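Local coordinates for DNA repair protein MmcB-related protein (Silicibacter pomeroyi, PDB 3DNX), which is of unknown function but, as an MmcB-like member of the PDDEXK nuclease-related clan, may take part in DNA repair, at residues 54-59 with 80-85. Numbering follows the deposited sequence.
Sequences IWVIEC and DRYFWA. With NA (sodium ion), chain C.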
loop_
_atom_site.group_PDB
_atom_site.type_symbol
_atom_site.label_atom_id
_atom_site.label_comp_id
_atom_site.label_asym_id
_atom_site.label_seq_id
_atom_site.Cartn_x
_atom_site.Cartn_y
_atom_site.Cartn_z
ATOM N N ILE A 54 -9.835 -1.827 -10.450
ATOM C CA ILE A 54 -9.904 -0.580 -9.676
ATOM C C ILE A 54 -11.382 -0.173 -9.544
ATOM O O ILE A 54 -12.102 -0.037 -10.539
ATOM C CB ILE A 54 -9.046 0.562 -10.317
ATOM C CG1 ILE A 54 -7.555 0.198 -10.261
ATOM C CG2 ILE A 54 -9.226 1.912 -9.570
ATOM C CD1 ILE A 54 -6.753 0.852 -11.350
ATOM N N TRP A 55 -11.813 -0.009 -8.283
ATOM C CA TRP A 55 -13.147 0.431 -7.921
ATOM C C TRP A 55 -13.076 1.751 -7.191
ATOM O O TRP A 55 -12.205 1.965 -6.358
ATOM C CB TRP A 55 -13.781 -0.581 -6.979
ATOM C CG TRP A 55 -14.166 -1.879 -7.604
ATOM C CD1 TRP A 55 -13.821 -2.355 -8.832
ATOM C CD2 TRP A 55 -14.952 -2.900 -6.987
ATOM N NE1 TRP A 55 -14.327 -3.624 -9.013
ATOM C CE2 TRP A 55 -15.036 -3.974 -7.894
ATOM C CE3 TRP A 55 -15.557 -3.019 -5.754
ATOM C CZ2 TRP A 55 -15.737 -5.141 -7.613
ATOM C CZ3 TRP A 55 -16.276 -4.195 -5.477
ATOM C CH2 TRP A 55 -16.345 -5.224 -6.412
ATOM N N VAL A 56 -13.964 2.657 -7.540
ATOM C CA VAL A 56 -14.139 3.889 -6.812
ATOM C C VAL A 56 -15.490 3.771 -6.114
ATOM O O VAL A 56 -16.524 3.421 -6.739
ATOM C CB VAL A 56 -14.104 5.103 -7.749
ATOM C CG1 VAL A 56 -14.814 6.332 -7.108
ATOM C CG2 VAL A 56 -12.650 5.379 -8.178
ATOM N N ILE A 57 -15.478 4.064 -4.817
ATOM C CA ILE A 57 -16.693 4.081 -4.018
ATOM C C ILE A 57 -16.817 5.437 -3.345
ATOM O O ILE A 57 -15.961 5.836 -2.544
ATOM C CB ILE A 57 -16.725 2.957 -2.952
ATOM C CG1 ILE A 57 -16.589 1.601 -3.623
ATOM C CG2 ILE A 57 -18.022 2.980 -2.114
ATOM C CD1 ILE A 57 -15.274 0.970 -3.341
ATOM N N GLU A 58 -17.897 6.142 -3.688
ATOM C CA GLU A 58 -18.231 7.385 -3.067
ATOM C C GLU A 58 -19.253 7.148 -1.964
ATOM O O GLU A 58 -20.394 6.689 -2.243
ATOM C CB GLU A 58 -18.790 8.366 -4.115
ATOM C CG GLU A 58 -17.768 8.929 -5.039
ATOM C CD GLU A 58 -16.785 9.826 -4.324
ATOM O OE1 GLU A 58 -17.145 10.986 -4.036
ATOM O OE2 GLU A 58 -15.655 9.375 -4.055
ATOM N N CYS A 59 -18.879 7.563 -0.767
ATOM C CA CYS A 59 -19.626 7.339 0.448
ATOM C C CYS A 59 -20.424 8.581 0.769
ATOM O O CYS A 59 -19.891 9.558 1.246
ATOM C CB CYS A 59 -18.685 6.966 1.599
ATOM S SG CYS A 59 -17.734 5.465 1.267
ATOM N N ASP A 80 -12.448 0.953 -13.054
ATOM C CA ASP A 80 -13.120 -0.084 -13.805
ATOM C C ASP A 80 -14.600 -0.118 -13.426
ATOM O O ASP A 80 -15.431 -0.321 -14.293
ATOM C CB ASP A 80 -12.507 -1.447 -13.525
ATOM C CG ASP A 80 -11.078 -1.533 -13.937
ATOM O OD1 ASP A 80 -10.743 -1.179 -15.096
ATOM O OD2 ASP A 80 -10.286 -1.984 -13.122
ATOM N N ARG A 81 -14.913 0.094 -12.144
ATOM C CA ARG A 81 -16.282 0.090 -11.634
ATOM C C ARG A 81 -16.441 1.223 -10.623
ATOM O O ARG A 81 -15.558 1.461 -9.818
ATOM C CB ARG A 81 -16.628 -1.235 -10.974
ATOM C CG ARG A 81 -16.556 -2.435 -11.907
ATOM C CD ARG A 81 -17.176 -3.649 -11.268
ATOM N NE ARG A 81 -16.736 -4.894 -11.881
ATOM C CZ ARG A 81 -17.482 -5.711 -12.620
ATOM N NH1 ARG A 81 -16.946 -6.814 -13.112
ATOM N NH2 ARG A 81 -18.750 -5.474 -12.841
ATOM N N TYR A 82 -17.545 1.934 -10.738
ATOM C CA TYR A 82 -17.940 3.053 -9.870
ATOM C C TYR A 82 -19.204 2.727 -9.076
ATOM O O TYR A 82 -20.237 2.264 -9.641
ATOM C CB TYR A 82 -18.202 4.311 -10.717
ATOM C CG TYR A 82 -18.669 5.455 -9.882
ATOM C CD1 TYR A 82 -17.766 6.267 -9.235
ATOM C CD2 TYR A 82 -20.038 5.732 -9.741
ATOM C CE1 TYR A 82 -18.191 7.315 -8.430
ATOM C CE2 TYR A 82 -20.473 6.757 -8.931
ATOM C CZ TYR A 82 -19.533 7.570 -8.311
ATOM O OH TYR A 82 -19.933 8.609 -7.519
ATOM N N PHE A 83 -19.122 2.946 -7.758
ATOM C CA PHE A 83 -20.190 2.635 -6.794
ATOM C C PHE A 83 -20.471 3.820 -5.903
ATOM O O PHE A 83 -19.553 4.612 -5.560
ATOM C CB PHE A 83 -19.837 1.527 -5.803
ATOM C CG PHE A 83 -19.472 0.207 -6.427
ATOM C CD1 PHE A 83 -20.335 -0.867 -6.388
ATOM C CD2 PHE A 83 -18.223 0.043 -7.020
ATOM C CE1 PHE A 83 -19.971 -2.097 -6.944
ATOM C CE2 PHE A 83 -17.853 -1.170 -7.563
ATOM C CZ PHE A 83 -18.733 -2.236 -7.545
ATOM N N TRP A 84 -21.746 3.909 -5.504
ATOM C CA TRP A 84 -22.154 4.684 -4.340
ATOM C C TRP A 84 -22.200 3.781 -3.122
ATOM O O TRP A 84 -22.447 2.596 -3.261
ATOM C CB TRP A 84 -23.513 5.313 -4.551
ATOM C CG TRP A 84 -23.613 6.153 -5.772
ATOM C CD1 TRP A 84 -24.060 5.754 -6.981
ATOM C CD2 TRP A 84 -23.260 7.540 -5.899
ATOM N NE1 TRP A 84 -24.021 6.814 -7.870
ATOM C CE2 TRP A 84 -23.503 7.907 -7.222
ATOM C CE3 TRP A 84 -22.751 8.498 -5.011
ATOM C CZ2 TRP A 84 -23.283 9.201 -7.683
ATOM C CZ3 TRP A 84 -22.514 9.770 -5.471
ATOM C CH2 TRP A 84 -22.766 10.109 -6.785
ATOM N N ALA A 85 -21.918 4.337 -1.950
ATOM C CA ALA A 85 -22.122 3.649 -0.656
ATOM C C ALA A 85 -22.924 4.611 0.239
ATOM O O ALA A 85 -22.530 5.746 0.438
ATOM C CB ALA A 85 -20.790 3.247 0.003
HETATM NA NA NA C . -18.955 11.834 1.779
HETATM O O HOH W 1 -13.957 -5.491 -11.561
HETATM O O HOH W 2 -17.195 10.839 2.729
HETATM O O HOH W 3 -18.544 14.117 1.943
HETATM O O HOH W 4 -18.254 11.939 -0.444
#
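Ile54 O accepts two backbone hydrogen bonds, from Asp80 N at 2.7 Å and from Arg81 N at 3.2 Å, the second donor lying in the carbonyl plane. Asp80 also returns a bond: its OD2 takes Ile54 N at 2.7 Å on the anti side of the carboxylate; chi1 of -62° sets CG anti to the carbonyl carbon, beside Asp80's own backbone N, and from there OD2 reaches Ile54 N. The same OD2 forms a salt bridge with Arg125, which probably helps keep the carboxylate ionised. From here the strands run parallel, the axes of the two short segments 23° apart, and the ladder continues as Val56 N to Arg81 O, Phe83 N to Val56 O, Glu58 N to Phe83 O and Ala85 N to Glu58 O. Together with helix 63-68 they form a beta-alpha-beta unit at the middle of the mixed sheet, consistent with the PDDEXK clan.

On the face carrying Trp55, Ile57 and Ala85, Phe83 CE2 sits over one side of the indole, 3.4 Å from Trp55 CD2, with the ring planes inclined by 39°. Arg81 CB makes a CH-pi contact over the five-membered ring, its extended chain running alongside, and one water accepts from both Trp55 NE1 and Arg81 NE, in the plane of each group. An alanine in place of Trp55 would probably leave Phe83 and the Arg81 methylenes without their indole partner and the water with one donor fewer. Farther on, Ile57 CG2 presses on Ala85 CB at a tight 3.5 Å, and helix 12-26 packs on this face. On the opposite face of the sheet, Val56 CG1 lies 3.6 Å from Tyr82 CD1. At the strand end Cys59 O binds sodium at 2.5 Å, alongside three waters and Asp65.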